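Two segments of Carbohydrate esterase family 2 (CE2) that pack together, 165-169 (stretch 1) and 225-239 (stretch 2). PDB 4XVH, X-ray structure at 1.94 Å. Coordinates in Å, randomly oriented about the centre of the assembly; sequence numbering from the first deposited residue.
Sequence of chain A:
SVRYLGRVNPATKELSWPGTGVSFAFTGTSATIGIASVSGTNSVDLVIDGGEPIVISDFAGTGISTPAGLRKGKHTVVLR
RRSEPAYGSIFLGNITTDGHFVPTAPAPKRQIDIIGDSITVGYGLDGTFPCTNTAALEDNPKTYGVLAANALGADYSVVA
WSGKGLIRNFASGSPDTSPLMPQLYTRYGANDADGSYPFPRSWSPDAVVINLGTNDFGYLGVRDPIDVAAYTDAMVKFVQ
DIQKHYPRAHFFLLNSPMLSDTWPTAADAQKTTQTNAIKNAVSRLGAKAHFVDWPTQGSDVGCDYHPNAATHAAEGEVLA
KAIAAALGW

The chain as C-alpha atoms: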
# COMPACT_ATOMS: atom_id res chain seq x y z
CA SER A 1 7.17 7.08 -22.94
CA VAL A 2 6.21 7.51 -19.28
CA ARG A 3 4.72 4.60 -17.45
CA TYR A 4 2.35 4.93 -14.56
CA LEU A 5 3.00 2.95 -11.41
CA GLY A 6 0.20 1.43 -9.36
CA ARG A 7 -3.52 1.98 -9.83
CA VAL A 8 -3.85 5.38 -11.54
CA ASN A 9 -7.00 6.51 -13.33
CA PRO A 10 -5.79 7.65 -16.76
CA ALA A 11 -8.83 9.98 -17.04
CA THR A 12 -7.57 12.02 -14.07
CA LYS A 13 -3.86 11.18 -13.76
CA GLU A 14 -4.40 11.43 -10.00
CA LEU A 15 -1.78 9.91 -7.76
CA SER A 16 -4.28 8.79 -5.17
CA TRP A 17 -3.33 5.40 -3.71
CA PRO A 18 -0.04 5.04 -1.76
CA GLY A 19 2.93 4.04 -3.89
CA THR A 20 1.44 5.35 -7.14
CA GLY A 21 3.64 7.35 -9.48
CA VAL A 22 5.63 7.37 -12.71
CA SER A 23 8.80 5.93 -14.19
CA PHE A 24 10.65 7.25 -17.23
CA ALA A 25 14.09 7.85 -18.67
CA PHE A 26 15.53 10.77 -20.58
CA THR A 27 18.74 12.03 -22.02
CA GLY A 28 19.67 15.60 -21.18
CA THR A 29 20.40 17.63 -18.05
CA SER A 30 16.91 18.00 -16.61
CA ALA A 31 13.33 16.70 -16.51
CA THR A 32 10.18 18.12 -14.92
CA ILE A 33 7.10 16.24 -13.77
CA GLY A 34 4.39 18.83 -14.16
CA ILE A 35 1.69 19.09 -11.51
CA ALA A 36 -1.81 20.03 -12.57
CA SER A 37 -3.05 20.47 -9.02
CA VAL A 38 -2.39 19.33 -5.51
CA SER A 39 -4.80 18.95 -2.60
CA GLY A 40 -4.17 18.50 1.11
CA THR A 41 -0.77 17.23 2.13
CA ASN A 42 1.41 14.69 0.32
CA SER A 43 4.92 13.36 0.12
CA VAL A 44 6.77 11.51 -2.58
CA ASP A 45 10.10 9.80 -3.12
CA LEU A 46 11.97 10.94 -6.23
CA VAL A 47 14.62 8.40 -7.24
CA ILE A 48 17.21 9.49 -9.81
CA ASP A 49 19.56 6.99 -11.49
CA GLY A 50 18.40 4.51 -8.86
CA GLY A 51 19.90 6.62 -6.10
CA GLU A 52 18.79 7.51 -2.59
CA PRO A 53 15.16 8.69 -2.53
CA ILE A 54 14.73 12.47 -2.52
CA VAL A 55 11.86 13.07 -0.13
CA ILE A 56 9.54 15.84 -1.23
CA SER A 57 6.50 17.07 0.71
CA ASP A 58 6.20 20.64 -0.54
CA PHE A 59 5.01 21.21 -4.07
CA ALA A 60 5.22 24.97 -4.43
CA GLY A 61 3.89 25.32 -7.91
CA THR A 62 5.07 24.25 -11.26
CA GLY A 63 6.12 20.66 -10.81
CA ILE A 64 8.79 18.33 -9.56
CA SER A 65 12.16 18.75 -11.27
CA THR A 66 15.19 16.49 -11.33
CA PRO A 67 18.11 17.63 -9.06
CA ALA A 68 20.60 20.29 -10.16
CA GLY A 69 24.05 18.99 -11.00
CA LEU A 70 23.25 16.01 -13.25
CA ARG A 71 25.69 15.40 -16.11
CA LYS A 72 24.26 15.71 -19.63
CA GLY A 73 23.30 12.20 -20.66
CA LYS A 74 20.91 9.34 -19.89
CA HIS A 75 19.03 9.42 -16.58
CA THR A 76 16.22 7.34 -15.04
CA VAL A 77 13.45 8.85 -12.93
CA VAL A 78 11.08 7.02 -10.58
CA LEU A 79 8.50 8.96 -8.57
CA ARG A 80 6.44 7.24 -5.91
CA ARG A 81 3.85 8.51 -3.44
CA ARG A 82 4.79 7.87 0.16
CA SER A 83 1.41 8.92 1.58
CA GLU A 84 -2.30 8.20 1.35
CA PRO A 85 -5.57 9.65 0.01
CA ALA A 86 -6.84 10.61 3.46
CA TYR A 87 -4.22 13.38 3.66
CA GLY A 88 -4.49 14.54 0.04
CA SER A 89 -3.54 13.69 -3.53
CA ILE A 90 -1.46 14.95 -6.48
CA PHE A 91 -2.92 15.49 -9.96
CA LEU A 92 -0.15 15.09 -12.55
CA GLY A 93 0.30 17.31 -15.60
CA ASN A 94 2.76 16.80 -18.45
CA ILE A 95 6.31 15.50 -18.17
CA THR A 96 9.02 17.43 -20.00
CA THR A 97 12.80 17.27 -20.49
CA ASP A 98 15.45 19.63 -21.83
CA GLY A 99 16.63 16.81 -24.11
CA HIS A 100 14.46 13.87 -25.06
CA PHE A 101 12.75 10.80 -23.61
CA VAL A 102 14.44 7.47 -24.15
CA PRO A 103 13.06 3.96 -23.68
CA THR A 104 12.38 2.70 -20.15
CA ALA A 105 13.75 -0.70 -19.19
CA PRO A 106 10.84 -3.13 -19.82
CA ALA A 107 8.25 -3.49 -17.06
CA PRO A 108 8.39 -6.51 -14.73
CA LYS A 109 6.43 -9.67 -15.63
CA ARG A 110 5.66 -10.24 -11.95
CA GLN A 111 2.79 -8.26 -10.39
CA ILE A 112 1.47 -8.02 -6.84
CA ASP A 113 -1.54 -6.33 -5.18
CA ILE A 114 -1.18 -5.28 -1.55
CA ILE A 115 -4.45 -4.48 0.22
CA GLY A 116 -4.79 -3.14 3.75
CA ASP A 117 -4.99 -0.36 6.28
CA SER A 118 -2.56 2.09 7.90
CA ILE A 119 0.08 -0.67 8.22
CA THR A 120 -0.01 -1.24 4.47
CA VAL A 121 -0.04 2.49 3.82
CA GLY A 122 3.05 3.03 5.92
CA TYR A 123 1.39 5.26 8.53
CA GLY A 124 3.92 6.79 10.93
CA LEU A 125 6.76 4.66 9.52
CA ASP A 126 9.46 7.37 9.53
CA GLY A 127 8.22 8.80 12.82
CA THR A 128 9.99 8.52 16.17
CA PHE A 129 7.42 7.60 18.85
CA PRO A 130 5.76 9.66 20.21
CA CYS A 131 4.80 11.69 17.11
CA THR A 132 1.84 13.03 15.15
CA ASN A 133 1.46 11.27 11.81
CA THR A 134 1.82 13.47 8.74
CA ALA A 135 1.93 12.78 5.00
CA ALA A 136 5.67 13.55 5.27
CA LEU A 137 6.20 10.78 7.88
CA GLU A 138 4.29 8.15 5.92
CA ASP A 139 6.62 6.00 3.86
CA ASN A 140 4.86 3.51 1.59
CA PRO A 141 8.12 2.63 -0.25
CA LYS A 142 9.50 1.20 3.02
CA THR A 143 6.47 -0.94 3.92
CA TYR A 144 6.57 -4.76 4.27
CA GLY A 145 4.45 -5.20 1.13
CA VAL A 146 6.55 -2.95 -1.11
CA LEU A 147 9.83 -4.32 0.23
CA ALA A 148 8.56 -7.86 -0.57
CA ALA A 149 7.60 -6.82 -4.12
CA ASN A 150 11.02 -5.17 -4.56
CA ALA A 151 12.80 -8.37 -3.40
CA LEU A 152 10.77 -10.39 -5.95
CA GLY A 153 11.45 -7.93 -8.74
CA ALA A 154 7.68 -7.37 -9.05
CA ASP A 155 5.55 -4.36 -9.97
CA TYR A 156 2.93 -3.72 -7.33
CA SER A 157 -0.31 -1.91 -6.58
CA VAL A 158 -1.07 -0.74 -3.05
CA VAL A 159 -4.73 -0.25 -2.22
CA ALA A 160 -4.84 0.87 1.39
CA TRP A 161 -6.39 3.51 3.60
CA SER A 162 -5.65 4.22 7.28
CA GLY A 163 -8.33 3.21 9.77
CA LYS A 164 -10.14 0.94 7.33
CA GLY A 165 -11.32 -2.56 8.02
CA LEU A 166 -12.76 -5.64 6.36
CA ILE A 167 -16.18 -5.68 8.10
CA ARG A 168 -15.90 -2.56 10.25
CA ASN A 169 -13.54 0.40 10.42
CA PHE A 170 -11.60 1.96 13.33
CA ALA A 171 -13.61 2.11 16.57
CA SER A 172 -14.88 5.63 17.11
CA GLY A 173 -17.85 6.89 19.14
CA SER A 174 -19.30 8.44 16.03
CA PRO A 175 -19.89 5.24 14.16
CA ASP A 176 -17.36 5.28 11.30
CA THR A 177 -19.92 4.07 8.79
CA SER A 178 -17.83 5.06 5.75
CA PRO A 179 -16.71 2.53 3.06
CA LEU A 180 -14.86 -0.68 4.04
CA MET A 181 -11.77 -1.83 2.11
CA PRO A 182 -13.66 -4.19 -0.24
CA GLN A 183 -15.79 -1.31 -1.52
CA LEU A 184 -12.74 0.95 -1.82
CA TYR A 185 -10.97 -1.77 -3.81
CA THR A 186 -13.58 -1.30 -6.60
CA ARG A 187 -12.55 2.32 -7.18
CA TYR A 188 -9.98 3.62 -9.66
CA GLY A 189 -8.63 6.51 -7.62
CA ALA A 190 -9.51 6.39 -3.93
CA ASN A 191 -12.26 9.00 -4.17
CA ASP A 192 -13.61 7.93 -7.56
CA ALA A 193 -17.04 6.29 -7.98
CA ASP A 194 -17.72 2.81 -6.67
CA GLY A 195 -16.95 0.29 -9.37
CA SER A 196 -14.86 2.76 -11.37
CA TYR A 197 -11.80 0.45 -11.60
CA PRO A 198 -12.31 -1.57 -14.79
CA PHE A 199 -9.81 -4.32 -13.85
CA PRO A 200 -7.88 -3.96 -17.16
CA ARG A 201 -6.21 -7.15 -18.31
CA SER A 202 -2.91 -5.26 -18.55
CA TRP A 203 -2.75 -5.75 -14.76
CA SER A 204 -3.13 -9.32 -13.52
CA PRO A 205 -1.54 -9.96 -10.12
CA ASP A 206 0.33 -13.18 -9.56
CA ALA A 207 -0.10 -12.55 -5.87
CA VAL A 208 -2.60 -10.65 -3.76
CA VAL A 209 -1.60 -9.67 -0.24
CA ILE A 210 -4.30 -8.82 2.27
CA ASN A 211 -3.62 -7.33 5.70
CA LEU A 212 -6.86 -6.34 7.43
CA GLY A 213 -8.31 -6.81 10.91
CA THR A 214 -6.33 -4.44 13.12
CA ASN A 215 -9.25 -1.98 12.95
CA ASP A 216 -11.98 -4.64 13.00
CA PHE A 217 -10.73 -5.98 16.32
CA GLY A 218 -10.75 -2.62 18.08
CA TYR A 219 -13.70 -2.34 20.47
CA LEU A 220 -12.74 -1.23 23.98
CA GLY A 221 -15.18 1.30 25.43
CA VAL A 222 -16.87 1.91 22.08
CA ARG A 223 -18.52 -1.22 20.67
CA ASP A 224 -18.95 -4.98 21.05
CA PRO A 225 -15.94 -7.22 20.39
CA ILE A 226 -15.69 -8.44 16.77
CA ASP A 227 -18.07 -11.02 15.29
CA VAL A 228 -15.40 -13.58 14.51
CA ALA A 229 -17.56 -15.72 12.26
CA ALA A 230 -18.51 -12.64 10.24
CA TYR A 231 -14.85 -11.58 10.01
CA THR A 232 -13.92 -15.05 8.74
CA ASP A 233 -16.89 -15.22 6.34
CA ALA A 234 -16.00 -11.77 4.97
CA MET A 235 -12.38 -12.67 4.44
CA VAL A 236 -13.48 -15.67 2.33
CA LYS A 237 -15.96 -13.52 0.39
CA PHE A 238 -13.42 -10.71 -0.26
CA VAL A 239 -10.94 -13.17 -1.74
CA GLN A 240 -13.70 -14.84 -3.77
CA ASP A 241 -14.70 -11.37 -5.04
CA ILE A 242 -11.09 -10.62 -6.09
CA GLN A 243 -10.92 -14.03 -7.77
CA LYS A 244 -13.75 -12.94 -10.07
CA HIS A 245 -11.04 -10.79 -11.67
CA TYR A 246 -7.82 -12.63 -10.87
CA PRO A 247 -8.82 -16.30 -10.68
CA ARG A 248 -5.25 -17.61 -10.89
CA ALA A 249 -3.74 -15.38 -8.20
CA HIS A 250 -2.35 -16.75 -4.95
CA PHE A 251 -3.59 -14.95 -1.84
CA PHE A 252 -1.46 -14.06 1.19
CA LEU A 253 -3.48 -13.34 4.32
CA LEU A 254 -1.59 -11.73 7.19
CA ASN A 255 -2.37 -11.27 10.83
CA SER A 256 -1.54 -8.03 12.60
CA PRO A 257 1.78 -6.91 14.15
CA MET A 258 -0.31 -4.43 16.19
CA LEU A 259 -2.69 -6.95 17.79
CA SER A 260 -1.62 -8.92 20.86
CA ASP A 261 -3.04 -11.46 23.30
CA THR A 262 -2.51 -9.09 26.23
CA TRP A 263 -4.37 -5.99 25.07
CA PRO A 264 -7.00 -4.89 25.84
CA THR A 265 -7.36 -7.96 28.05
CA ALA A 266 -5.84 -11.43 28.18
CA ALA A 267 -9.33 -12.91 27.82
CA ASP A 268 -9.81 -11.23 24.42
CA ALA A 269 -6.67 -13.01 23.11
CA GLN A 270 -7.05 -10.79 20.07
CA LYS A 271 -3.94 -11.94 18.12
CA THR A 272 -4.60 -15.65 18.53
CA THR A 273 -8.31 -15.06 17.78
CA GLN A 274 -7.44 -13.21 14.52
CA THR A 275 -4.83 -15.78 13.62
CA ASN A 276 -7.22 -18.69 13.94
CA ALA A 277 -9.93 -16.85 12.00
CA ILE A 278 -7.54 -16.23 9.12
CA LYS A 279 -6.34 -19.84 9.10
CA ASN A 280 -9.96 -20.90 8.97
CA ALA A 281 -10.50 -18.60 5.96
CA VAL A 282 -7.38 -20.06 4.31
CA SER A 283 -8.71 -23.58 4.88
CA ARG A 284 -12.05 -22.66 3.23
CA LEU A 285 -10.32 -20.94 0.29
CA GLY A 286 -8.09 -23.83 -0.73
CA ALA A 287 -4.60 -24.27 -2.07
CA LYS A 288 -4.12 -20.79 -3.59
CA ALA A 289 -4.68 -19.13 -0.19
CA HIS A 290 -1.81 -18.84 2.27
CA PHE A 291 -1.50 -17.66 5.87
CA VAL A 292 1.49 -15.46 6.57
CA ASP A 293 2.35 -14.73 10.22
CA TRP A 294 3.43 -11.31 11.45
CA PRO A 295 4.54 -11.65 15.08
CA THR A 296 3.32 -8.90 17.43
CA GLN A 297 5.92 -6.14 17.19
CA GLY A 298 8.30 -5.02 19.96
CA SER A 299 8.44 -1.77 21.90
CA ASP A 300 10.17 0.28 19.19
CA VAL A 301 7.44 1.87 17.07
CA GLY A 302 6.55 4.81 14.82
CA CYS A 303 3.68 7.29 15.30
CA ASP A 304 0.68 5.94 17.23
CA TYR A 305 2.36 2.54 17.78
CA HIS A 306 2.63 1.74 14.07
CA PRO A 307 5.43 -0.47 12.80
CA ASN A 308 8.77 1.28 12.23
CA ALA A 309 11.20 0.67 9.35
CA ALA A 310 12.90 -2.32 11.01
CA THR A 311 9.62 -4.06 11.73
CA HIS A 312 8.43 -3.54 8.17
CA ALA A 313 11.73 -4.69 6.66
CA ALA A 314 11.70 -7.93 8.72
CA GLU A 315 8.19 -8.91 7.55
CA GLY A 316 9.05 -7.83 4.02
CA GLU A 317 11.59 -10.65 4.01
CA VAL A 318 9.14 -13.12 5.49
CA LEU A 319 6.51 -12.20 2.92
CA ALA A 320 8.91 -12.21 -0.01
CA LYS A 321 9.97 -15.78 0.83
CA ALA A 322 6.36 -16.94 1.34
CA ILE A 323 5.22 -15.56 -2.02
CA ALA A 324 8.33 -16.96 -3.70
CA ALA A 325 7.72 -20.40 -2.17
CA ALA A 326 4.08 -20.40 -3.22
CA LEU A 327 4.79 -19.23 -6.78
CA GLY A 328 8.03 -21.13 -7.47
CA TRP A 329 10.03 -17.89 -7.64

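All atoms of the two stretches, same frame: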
# COMPACT_ATOMS: atom_id res chain seq x y z
N GLY A 165 -11.24 -1.15 7.70
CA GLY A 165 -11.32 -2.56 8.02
C GLY A 165 -11.93 -3.41 6.91
O GLY A 165 -12.23 -2.93 5.81
N LEU A 166 -12.09 -4.69 7.21
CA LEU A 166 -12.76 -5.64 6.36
C LEU A 166 -14.28 -5.63 6.56
O LEU A 166 -15.03 -5.58 5.59
CB LEU A 166 -12.21 -7.03 6.64
CG LEU A 166 -12.83 -8.24 5.92
CD1 LEU A 166 -12.58 -8.12 4.39
CD2 LEU A 166 -12.28 -9.55 6.47
N ILE A 167 -14.74 -5.73 7.81
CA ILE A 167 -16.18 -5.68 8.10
C ILE A 167 -16.55 -4.42 8.87
O ILE A 167 -17.68 -3.99 8.80
CB ILE A 167 -16.68 -6.92 8.89
CG1 ILE A 167 -16.04 -7.00 10.27
CG2 ILE A 167 -16.38 -8.18 8.14
CD1 ILE A 167 -16.71 -8.04 11.15
N ARG A 168 -15.61 -3.81 9.58
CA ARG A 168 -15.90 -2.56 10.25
C ARG A 168 -14.61 -1.78 10.43
O ARG A 168 -13.55 -2.36 10.61
CB ARG A 168 -16.60 -2.81 11.61
CG ARG A 168 -15.76 -3.55 12.65
CD ARG A 168 -16.59 -3.89 13.92
NE ARG A 168 -15.73 -4.31 15.03
CZ ARG A 168 -16.16 -4.55 16.27
NH1 ARG A 168 -17.46 -4.46 16.58
NH2 ARG A 168 -15.29 -4.92 17.22
N ASN A 169 -14.72 -0.45 10.34
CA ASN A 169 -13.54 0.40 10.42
C ASN A 169 -13.13 0.69 11.87
O ASN A 169 -13.67 0.08 12.81
CB ASN A 169 -13.80 1.69 9.66
CG ASN A 169 -14.03 1.45 8.17
OD1 ASN A 169 -13.36 0.59 7.55
ND2 ASN A 169 -14.97 2.19 7.58
N PRO A 225 -17.04 -6.50 21.07
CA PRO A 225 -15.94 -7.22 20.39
C PRO A 225 -16.39 -7.80 19.04
O PRO A 225 -17.59 -8.00 18.81
CB PRO A 225 -15.60 -8.34 21.37
CG PRO A 225 -16.11 -7.86 22.71
CD PRO A 225 -17.34 -7.07 22.40
N ILE A 226 -15.44 -8.04 18.15
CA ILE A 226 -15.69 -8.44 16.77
C ILE A 226 -16.53 -9.72 16.65
O ILE A 226 -16.46 -10.61 17.50
CB ILE A 226 -14.35 -8.62 16.03
CG1 ILE A 226 -14.54 -8.69 14.51
CG2 ILE A 226 -13.57 -9.84 16.56
CD1 ILE A 226 -13.22 -8.73 13.77
N ASP A 227 -17.37 -9.78 15.61
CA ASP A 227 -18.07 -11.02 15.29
C ASP A 227 -17.07 -11.84 14.51
O ASP A 227 -16.80 -11.53 13.35
CB ASP A 227 -19.34 -10.76 14.48
CG ASP A 227 -20.09 -12.04 14.14
OD1 ASP A 227 -19.50 -13.15 14.17
OD2 ASP A 227 -21.30 -11.92 13.83
N VAL A 228 -16.50 -12.86 15.14
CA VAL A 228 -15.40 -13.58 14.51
C VAL A 228 -15.84 -14.34 13.27
O VAL A 228 -15.12 -14.37 12.25
CB VAL A 228 -14.74 -14.55 15.49
CG1 VAL A 228 -13.64 -15.36 14.79
CG2 VAL A 228 -14.13 -13.76 16.65
N ALA A 229 -17.02 -14.94 13.35
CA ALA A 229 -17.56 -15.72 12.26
C ALA A 229 -17.78 -14.81 11.06
O ALA A 229 -17.46 -15.18 9.93
CB ALA A 229 -18.87 -16.40 12.67
N ALA A 230 -18.30 -13.61 11.31
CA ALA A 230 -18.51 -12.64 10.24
C ALA A 230 -17.18 -12.18 9.66
O ALA A 230 -17.05 -12.01 8.44
CB ALA A 230 -19.31 -11.46 10.74
N TYR A 231 -16.18 -11.99 10.51
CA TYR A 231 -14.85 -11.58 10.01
C TYR A 231 -14.28 -12.66 9.07
O TYR A 231 -13.83 -12.39 7.94
CB TYR A 231 -13.91 -11.32 11.19
CG TYR A 231 -12.46 -11.04 10.84
CD1 TYR A 231 -12.07 -9.83 10.26
CD2 TYR A 231 -11.48 -11.97 11.14
CE1 TYR A 231 -10.74 -9.59 9.95
CE2 TYR A 231 -10.15 -11.75 10.84
CZ TYR A 231 -9.77 -10.56 10.25
OH TYR A 231 -8.43 -10.37 9.98
N THR A 232 -14.35 -13.90 9.53
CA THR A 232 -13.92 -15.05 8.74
C THR A 232 -14.70 -15.15 7.42
O THR A 232 -14.10 -15.31 6.35
CB THR A 232 -14.14 -16.35 9.54
OG1 THR A 232 -13.51 -16.24 10.82
CG2 THR A 232 -13.57 -17.55 8.78
N ASP A 233 -16.03 -15.12 7.52
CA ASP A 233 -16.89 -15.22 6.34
C ASP A 233 -16.55 -14.12 5.33
O ASP A 233 -16.54 -14.36 4.13
CB ASP A 233 -18.37 -15.13 6.72
CG ASP A 233 -18.91 -16.37 7.43
OD1 ASP A 233 -18.23 -17.42 7.47
OD2 ASP A 233 -20.05 -16.29 7.95
N ALA A 234 -16.30 -12.90 5.83
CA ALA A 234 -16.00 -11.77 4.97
C ALA A 234 -14.66 -11.89 4.29
O ALA A 234 -14.47 -11.43 3.15
CB ALA A 234 -16.02 -10.48 5.77
N MET A 235 -13.70 -12.45 5.01
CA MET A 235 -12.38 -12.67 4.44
C MET A 235 -12.50 -13.65 3.24
O MET A 235 -11.94 -13.42 2.19
CB MET A 235 -11.42 -13.22 5.50
CG MET A 235 -9.99 -13.41 5.00
SD MET A 235 -9.13 -11.82 4.67
CE MET A 235 -8.64 -11.29 6.33
N VAL A 236 -13.27 -14.73 3.42
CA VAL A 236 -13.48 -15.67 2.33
C VAL A 236 -14.17 -14.96 1.15
O VAL A 236 -13.71 -15.04 0.01
CB VAL A 236 -14.30 -16.88 2.81
CG1 VAL A 236 -14.75 -17.74 1.62
CG2 VAL A 236 -13.47 -17.70 3.80
N LYS A 237 -15.22 -14.21 1.44
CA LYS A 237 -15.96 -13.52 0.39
C LYS A 237 -15.11 -12.48 -0.38
O LYS A 237 -15.22 -12.34 -1.60
CB LYS A 237 -17.20 -12.87 1.01
CG LYS A 237 -18.11 -12.16 0.03
CD LYS A 237 -18.67 -13.14 -1.02
CE LYS A 237 -19.85 -12.51 -1.78
NZ LYS A 237 -19.52 -11.07 -2.12
N PHE A 238 -14.27 -11.74 0.35
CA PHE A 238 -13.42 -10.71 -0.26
C PHE A 238 -12.44 -11.37 -1.26
O PHE A 238 -12.31 -10.93 -2.39
CB PHE A 238 -12.65 -9.92 0.82
CG PHE A 238 -11.89 -8.73 0.28
CD1 PHE A 238 -12.30 -8.08 -0.87
CD2 PHE A 238 -10.75 -8.27 0.93
CE1 PHE A 238 -11.59 -6.99 -1.39
CE2 PHE A 238 -10.04 -7.18 0.43
CZ PHE A 238 -10.48 -6.53 -0.75
N VAL A 239 -11.80 -12.44 -0.84
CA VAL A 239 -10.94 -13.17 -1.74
C VAL A 239 -11.74 -13.72 -2.94
O VAL A 239 -11.32 -13.58 -4.10
CB VAL A 239 -10.20 -14.30 -1.00
CG1 VAL A 239 -9.53 -15.24 -1.99
CG2 VAL A 239 -9.15 -13.68 -0.02

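Two hydrophobic side chains of an irregular segment, Leu-166 and Ile-167, pack against the first turns of the helix that begins at Val-228. No hydrogen bond crosses between the stretches; the contact, 427 Å² summed over both sides, rests mainly on apolar packing.

Leu-166, buried, points its CA-to-CB bond toward the helix. With chi1 t and chi2 p, its two methyls reach different neighbours: CD2 lies 3.8 Å from CD1 of Tyr-231 and 3.9 Å from CB of Met-235, while CD1 lies 3.9 Å from CD2 of Phe-238. Between these, Leu-166 CG sits 3.9 Å from Ala-234 CB. The branched end thus spans successive helical turns, from Tyr-231 to Phe-238. Leu-166 CD2 also approaches the helix backbone, 3.6 Å from Tyr-231 O and 3.5 Å from Met-235 N; those two atoms are already paired in the helical hydrogen bond from Met-235 N to Tyr-231 O (2.9 Å), so a methyl can rest there without leaving either unsatisfied.

Ile-167 also points toward the helix, and its chi1 p, chi2 t conformation extends CD1 along the N-terminal turn. CD1 is 4.1 Å from Ile-226 CG1 and 4.3 Å from the CB atoms of both Ala-230 and Tyr-231. Its other branch, CG2, comes within 3.3 Å of Ala-234 CB, a tight methyl-to-methyl contact. Ala-234 suits this place: its small side chain, directed toward the segment, meets both Leu-166 and Ile-167 while letting them lie close to the helix.

Arg-168 works differently. Its CA-to-CB bond points sideways, but chi1 p followed by t at chi2 and chi3 gives an extended chain whose end approaches the residues before the helix. One guanidinium face lies over Ile-226 CA. The 3.3 Å separation of Arg-168 NH2 from Ile-226 N joins two donors and is no hydrogen bond; the guanidinium finds its polar partners outside these stretches. Ile-226, with both chi angles t, extends its side chain beside the Ile-167 methyl.

Local bonds brace each stretch. Gly-165 N donates to Asn-169 OD1 (2.7 Å), tying the ends of the segment together; at Gly-165 an ideal CB would clash with Arg-168 O at 2.0 Å, so the absence of a side chain accommodates the fold. Asp-227, chi1 t, caps the helix by accepting from Ala-230 N at OD1 (3.1 Å). Thr-232, chi1 m, points away from the segment and turns OG1 back to Val-228 O (2.9 Å), satisfying its hydroxyl within the helix.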